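Local structure of YycN protein (Bacillus subtilis, 1ON0) at residues B[71-76]-B[94-99]; B[4-9]-B[64-69]. The protein probably acts as an acyltransferase of the GNAT family, transferring an acetyl or other acyl group to an acceptor not yet identified. All coordinates share one frame; numbering follows the deposited sequence.

Interactions 1 and 2 lie in one mixed sheet, linked through the adjacent strands 60-66 and 72-79, their centres about 9 Å apart. Interaction 2 adds the N-terminal strand 4-7 to strand 60-66, and interaction 1 pairs the open end of the hairpin of strands 72-79 and 88-96, so four strands run antiparallel in chain order. Leu-65 joins the two: its N is 2.9 Å from Gly-74 O, a probable hydrogen bond, and its side chain packs on Val-73 and Leu-76. A classic beta bulge sets Val-73 and Gly-74 opposite Leu-65. A sulfate, probably from the crystallisation solution, lies about 4 Å from the Leu-96 side chain and may mark a pocket, though no active site is established.

Interaction 1 of 2, residues B[71-76]-B[94-99]; sequences DIVGWL and FGLYEP
Strands 72-76 and 94-96 run antiparallel at 168° at the open end of a beta hairpin in the GNAT sheet. Trp-75 N donates to Gly-95 O (3.0 Å) nearly along the C=O axis, and Gly-95 N returns a weak bond to Trp-75 O. Tyr-97 N bonds Val-73 O at 2.7 Å from above the carbonyl plane. Gly-74 and Leu-96 come within 3.8 Å, CA to CA. Trp-75 CG takes the crowded position between backbone N and carbonyl carbon (chi1 58°), which folds the indole over the neighbouring strand: Gly-95 O lies 3.3 Å above the ring plane, over its centre. The indole edge meets the face of Tyr-97 in a T-shaped stack, centroids 4.9 Å apart and planes at 76°, with Trp-75 CZ3 over the phenol centre. Tyr-19 adds a third ring. On the other face of the sheet, Leu-76 CD2 touches Phe-94 CB at 4.2 Å, and both side chains pack on helix 105-119. Gly-95 has no side chain, and the indole lies directly over its backbone, Trp-75 CZ2 close to Gly-95 CA. Gly-95 O thus accepts from Trp-75 N and lies under that residue's ring, which probably limits water's access to this bond.

Interaction 2 of 2, residues B[4-9]-B[64-69]; sequences MLTPMQ and SLKLNE
Four backbone hydrogen bonds tie strand 4-7 to strand 64-66, whose short axes run antiparallel at 145°. Met-4, a selenomethionine, and Lys-66 form one hydrogen-bonded pair: Met-4 N reaches Lys-66 O at 2.6 Å, and Lys-66 N returns to Met-4 O at 2.8 Å, both donors in the carbonyl plane. Thr-6 and Ser-64 form the next, with Ser-64 N to Thr-6 O (2.7 Å) nearly along the C=O axis and a longer bond from Thr-6 N to Ser-64 O (3.2 Å). Beside the ladder a water bridges the strands, accepting from Ser-64 OG (2.8 Å) and donating to Pro-7 O. Ser-64 OG stands in the crowded position between backbone N and carbonyl carbon (chi1 63°), on the same face as Thr-6.

Apolar contact falls on the opposite face. Leu-5 and Leu-65, the non-hydrogen-bonded pair, lie side by side and point the same way, Leu-5 CD1 meeting Leu-65 CD2 at 3.7 Å; helix 105-119 packs over both. On the face of Thr-6, the Met-4 chain runs extended to SE and bends at chi3 (-80°), bringing its CE to 3.4 Å from Asn-68 CA and beside Glu-69 OE1; the side chains of Met-4 and Glu-69 cross at about a right angle. Charge enters through a long salt bridge within 64-69, Lys-66 NZ to Glu-69 OE2 at 3.8 Å.

Asn-68 OD1 accepts from Lys-70 N and Asp-71 N in the turn that leads to strand 72-79. An N-terminal strand laid antiparallel against the next strand, with two helices between them in sequence, is the opening topology of the GNAT fold.

Interaction 1 of 2, residues B[71-76]-B[94-99]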
loop_
_atom_site.group_PDB
_atom_site.type_symbol
_atom_site.label_atom_id
_atom_site.label_comp_id
_atom_site.label_asym_id
_atom_site.label_seq_id
_atom_site.Cartn_x
_atom_site.Cartn_y
_atom_site.Cartn_z
ATOM N N ASP B 71 11.393 -11.892 1.067
ATOM C CA ASP B 71 9.953 -11.890 1.002
ATOM C C ASP B 71 9.366 -12.382 -0.307
ATOM O O ASP B 71 9.405 -11.683 -1.315
ATOM C CB ASP B 71 9.437 -10.491 1.328
ATOM C CG ASP B 71 9.812 -10.060 2.734
ATOM O OD1 ASP B 71 10.718 -9.223 2.896
ATOM O OD2 ASP B 71 9.215 -10.582 3.691
ATOM N N ILE B 72 8.822 -13.596 -0.274
ATOM C CA ILE B 72 8.192 -14.183 -1.444
ATOM C C ILE B 72 6.710 -13.838 -1.350
ATOM O O ILE B 72 5.941 -14.524 -0.678
ATOM C CB ILE B 72 8.372 -15.707 -1.479
ATOM C CG1 ILE B 72 9.850 -16.059 -1.321
ATOM C CG2 ILE B 72 7.855 -16.254 -2.823
ATOM C CD1 ILE B 72 10.102 -17.514 -0.897
ATOM N N VAL B 73 6.331 -12.763 -2.033
ATOM C CA VAL B 73 4.968 -12.240 -2.030
ATOM C C VAL B 73 3.884 -13.103 -2.680
ATOM O O VAL B 73 2.710 -13.047 -2.271
ATOM C CB VAL B 73 4.941 -10.850 -2.683
ATOM C CG1 VAL B 73 5.967 -9.946 -2.006
ATOM C CG2 VAL B 73 5.237 -10.956 -4.171
ATOM N N GLY B 74 4.271 -13.886 -3.688
ATOM C CA GLY B 74 3.318 -14.740 -4.372
ATOM C C GLY B 74 3.846 -15.697 -5.440
ATOM O O GLY B 74 4.996 -16.130 -5.412
ATOM N N TRP B 75 2.982 -16.008 -6.399
ATOM C CA TRP B 75 3.275 -16.950 -7.474
ATOM C C TRP B 75 2.679 -16.435 -8.784
ATOM O O TRP B 75 1.754 -15.622 -8.790
ATOM C CB TRP B 75 2.633 -18.293 -7.125
ATOM C CG TRP B 75 1.142 -18.169 -6.934
ATOM C CD1 TRP B 75 0.175 -18.266 -7.910
ATOM C CD2 TRP B 75 0.445 -17.854 -5.716
ATOM N NE1 TRP B 75 -1.060 -18.030 -7.374
ATOM C CE2 TRP B 75 -0.930 -17.773 -6.033
ATOM C CE3 TRP B 75 0.849 -17.624 -4.392
ATOM C CZ2 TRP B 75 -1.912 -17.479 -5.065
ATOM C CZ3 TRP B 75 -0.124 -17.330 -3.430
ATOM C CH2 TRP B 75 -1.489 -17.257 -3.773
ATOM N N LEU B 76 3.192 -16.929 -9.897
ATOM C CA LEU B 76 2.694 -16.517 -11.201
ATOM C C LEU B 76 2.958 -17.683 -12.138
ATOM O O LEU B 76 4.083 -18.146 -12.251
ATOM C CB LEU B 76 3.460 -15.292 -11.686
ATOM C CG LEU B 76 2.822 -14.371 -12.727
ATOM C CD1 LEU B 76 3.924 -13.895 -13.657
ATOM C CD2 LEU B 76 1.716 -15.069 -13.509
ATOM N N PHE B 94 -2.260 -16.792 -10.552
ATOM C CA PHE B 94 -1.613 -15.597 -10.062
ATOM C C PHE B 94 -2.240 -15.129 -8.762
ATOM O O PHE B 94 -3.469 -15.056 -8.621
ATOM C CB PHE B 94 -1.712 -14.475 -11.082
ATOM C CG PHE B 94 -1.532 -13.118 -10.482
ATOM C CD1 PHE B 94 -0.280 -12.696 -10.069
ATOM C CD2 PHE B 94 -2.631 -12.282 -10.283
ATOM C CE1 PHE B 94 -0.110 -11.445 -9.471
ATOM C CE2 PHE B 94 -2.487 -11.028 -9.687
ATOM C CZ PHE B 94 -1.221 -10.611 -9.276
ATOM N N GLY B 95 -1.392 -14.789 -7.806
ATOM C CA GLY B 95 -1.913 -14.339 -6.538
ATOM C C GLY B 95 -0.765 -14.161 -5.586
ATOM O O GLY B 95 0.366 -14.542 -5.880
ATOM N N LEU B 96 -1.065 -13.583 -4.435
ATOM C CA LEU B 96 -0.067 -13.334 -3.425
ATOM C C LEU B 96 -0.442 -14.096 -2.184
ATOM O O LEU B 96 -1.606 -14.455 -1.998
ATOM C CB LEU B 96 -0.005 -11.835 -3.119
ATOM C CG LEU B 96 0.963 -10.896 -3.841
ATOM C CD1 LEU B 96 1.209 -11.315 -5.263
ATOM C CD2 LEU B 96 0.379 -9.500 -3.750
ATOM N N TYR B 97 0.543 -14.367 -1.339
ATOM C CA TYR B 97 0.243 -15.058 -0.098
ATOM C C TYR B 97 -0.435 -14.071 0.853
ATOM O O TYR B 97 -0.224 -12.855 0.765
ATOM C CB TYR B 97 1.507 -15.610 0.539
ATOM C CG TYR B 97 2.149 -16.671 -0.301
ATOM C CD1 TYR B 97 3.158 -16.348 -1.204
ATOM C CD2 TYR B 97 1.722 -17.996 -0.225
ATOM C CE1 TYR B 97 3.731 -17.313 -2.008
ATOM C CE2 TYR B 97 2.286 -18.971 -1.027
ATOM C CZ TYR B 97 3.295 -18.621 -1.919
ATOM O OH TYR B 97 3.868 -19.582 -2.721
ATOM N N GLU B 98 -1.248 -14.622 1.746
ATOM C CA GLU B 98 -2.004 -13.863 2.730
ATOM C C GLU B 98 -1.182 -12.757 3.422
ATOM O O GLU B 98 -1.563 -11.581 3.397
ATOM C CB GLU B 98 -2.605 -14.845 3.759
ATOM C CG GLU B 98 -3.999 -14.474 4.277
ATOM C CD GLU B 98 -4.774 -15.658 4.884
ATOM O OE1 GLU B 98 -5.157 -16.586 4.135
ATOM O OE2 GLU B 98 -5.015 -15.658 6.113
ATOM N N PRO B 99 -0.034 -13.106 4.020
ATOM C CA PRO B 99 0.792 -12.102 4.698
ATOM C C PRO B 99 1.349 -10.948 3.838
ATOM O O PRO B 99 1.914 -10.009 4.380
ATOM C CB PRO B 99 1.906 -12.944 5.327
ATOM C CG PRO B 99 2.045 -14.074 4.364
ATOM C CD PRO B 99 0.612 -14.429 4.080
#

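Interaction 2 of 2, residues B[4-9]-B[64-69]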
loop_
_atom_site.group_PDB
_atom_site.type_symbol
_atom_site.label_atom_id
_atom_site.label_comp_id
_atom_site.label_asym_id
_atom_site.label_seq_id
_atom_site.Cartn_x
_atom_site.Cartn_y
_atom_site.Cartn_z
HETATM N N MSE B 4 10.162 -9.268 -8.226
HETATM C CA MSE B 4 10.991 -10.109 -9.075
HETATM C C MSE B 4 10.339 -11.429 -9.422
HETATM O O MSE B 4 9.687 -12.050 -8.582
HETATM C CB MSE B 4 12.338 -10.392 -8.408
HETATM C CG MSE B 4 13.165 -9.158 -8.129
HETATM SE SE MSE B 4 14.841 -9.606 -7.308
HETATM C CE MSE B 4 14.249 -9.844 -5.501
ATOM N N LEU B 5 10.512 -11.839 -10.672
ATOM C CA LEU B 5 9.993 -13.112 -11.164
ATOM C C LEU B 5 11.161 -14.096 -11.222
ATOM O O LEU B 5 12.094 -13.912 -11.996
ATOM C CB LEU B 5 9.426 -12.962 -12.575
ATOM C CG LEU B 5 7.931 -12.699 -12.724
ATOM C CD1 LEU B 5 7.630 -11.318 -12.229
ATOM C CD2 LEU B 5 7.515 -12.866 -14.175
ATOM N N THR B 6 11.126 -15.126 -10.394
ATOM C CA THR B 6 12.176 -16.127 -10.415
ATOM C C THR B 6 11.497 -17.457 -10.711
ATOM O O THR B 6 10.450 -17.770 -10.145
ATOM C CB THR B 6 12.896 -16.254 -9.051
ATOM O OG1 THR B 6 13.243 -14.951 -8.573
ATOM C CG2 THR B 6 14.165 -17.092 -9.196
ATOM N N PRO B 7 12.074 -18.255 -11.618
ATOM C CA PRO B 7 11.430 -19.546 -11.905
ATOM C C PRO B 7 11.419 -20.437 -10.648
ATOM O O PRO B 7 12.408 -20.506 -9.933
ATOM C CB PRO B 7 12.274 -20.107 -13.056
ATOM C CG PRO B 7 13.604 -19.415 -12.900
ATOM C CD PRO B 7 13.265 -18.034 -12.453
HETATM N N MSE B 8 10.295 -21.083 -10.363
HETATM C CA MSE B 8 10.200 -21.939 -9.180
HETATM C C MSE B 8 11.175 -23.103 -9.252
HETATM O O MSE B 8 11.488 -23.606 -10.330
HETATM C CB MSE B 8 8.805 -22.542 -9.020
HETATM C CG MSE B 8 7.660 -21.568 -8.794
HETATM SE SE MSE B 8 6.082 -22.536 -8.213
HETATM C CE MSE B 8 6.051 -23.897 -9.567
ATOM N N GLN B 9 11.634 -23.525 -8.083
ATOM C CA GLN B 9 12.549 -24.648 -7.942
ATOM C C GLN B 9 11.671 -25.815 -7.505
ATOM O O GLN B 9 10.586 -25.605 -6.962
ATOM C CB GLN B 9 13.560 -24.365 -6.837
ATOM C CG GLN B 9 14.268 -23.034 -6.945
ATOM C CD GLN B 9 15.480 -23.102 -7.840
ATOM O OE1 GLN B 9 15.372 -23.406 -9.029
ATOM N NE2 GLN B 9 16.650 -22.827 -7.273
ATOM N N SER B 64 8.094 -17.530 -8.904
ATOM C CA SER B 64 7.803 -17.167 -7.524
ATOM C C SER B 64 8.013 -15.665 -7.542
ATOM O O SER B 64 9.058 -15.202 -8.005
ATOM C CB SER B 64 8.815 -17.781 -6.573
ATOM O OG SER B 64 10.095 -17.272 -6.861
ATOM N N LEU B 65 7.030 -14.897 -7.077
ATOM C CA LEU B 65 7.172 -13.438 -7.051
ATOM C C LEU B 65 7.859 -13.037 -5.753
ATOM O O LEU B 65 7.372 -13.352 -4.671
ATOM C CB LEU B 65 5.797 -12.763 -7.124
ATOM C CG LEU B 65 4.920 -13.296 -8.256
ATOM C CD1 LEU B 65 3.486 -12.813 -8.097
ATOM C CD2 LEU B 65 5.522 -12.866 -9.588
ATOM N N LYS B 66 8.986 -12.342 -5.871
ATOM C CA LYS B 66 9.749 -11.894 -4.712
ATOM C C LYS B 66 9.822 -10.370 -4.629
ATOM O O LYS B 66 9.913 -9.692 -5.649
ATOM C CB LYS B 66 11.175 -12.458 -4.755
ATOM C CG LYS B 66 11.283 -13.967 -4.538
ATOM C CD LYS B 66 12.726 -14.334 -4.223
ATOM C CE LYS B 66 12.911 -15.814 -3.983
ATOM N NZ LYS B 66 14.317 -16.083 -3.541
ATOM N N LEU B 67 9.783 -9.836 -3.409
ATOM C CA LEU B 67 9.857 -8.389 -3.195
ATOM C C LEU B 67 11.338 -8.115 -2.999
ATOM O O LEU B 67 11.853 -7.030 -3.281
ATOM C CB LEU B 67 9.053 -8.009 -1.941
ATOM C CG LEU B 67 8.646 -6.578 -1.556
ATOM C CD1 LEU B 67 9.501 -6.108 -0.402
ATOM C CD2 LEU B 67 8.726 -5.634 -2.743
ATOM N N ASN B 68 12.020 -9.142 -2.527
ATOM C CA ASN B 68 13.436 -9.072 -2.279
ATOM C C ASN B 68 13.858 -10.512 -2.088
ATOM O O ASN B 68 13.045 -11.429 -2.245
ATOM C CB ASN B 68 13.725 -8.235 -1.027
ATOM C CG ASN B 68 12.848 -8.616 0.142
ATOM O OD1 ASN B 68 12.963 -9.710 0.677
ATOM N ND2 ASN B 68 11.952 -7.715 0.537
ATOM N N GLU B 69 15.119 -10.726 -1.745
ATOM C CA GLU B 69 15.612 -12.075 -1.580
ATOM C C GLU B 69 15.047 -12.812 -0.396
ATOM O O GLU B 69 15.432 -13.945 -0.139
ATOM C CB GLU B 69 17.135 -12.043 -1.506
ATOM C CG GLU B 69 17.721 -11.375 -2.713
ATOM C CD GLU B 69 17.213 -12.006 -3.997
ATOM O OE1 GLU B 69 17.244 -11.324 -5.041
ATOM O OE2 GLU B 69 16.786 -13.182 -3.957
HETATM O O HOH W 1 12.232 -19.143 -7.060
#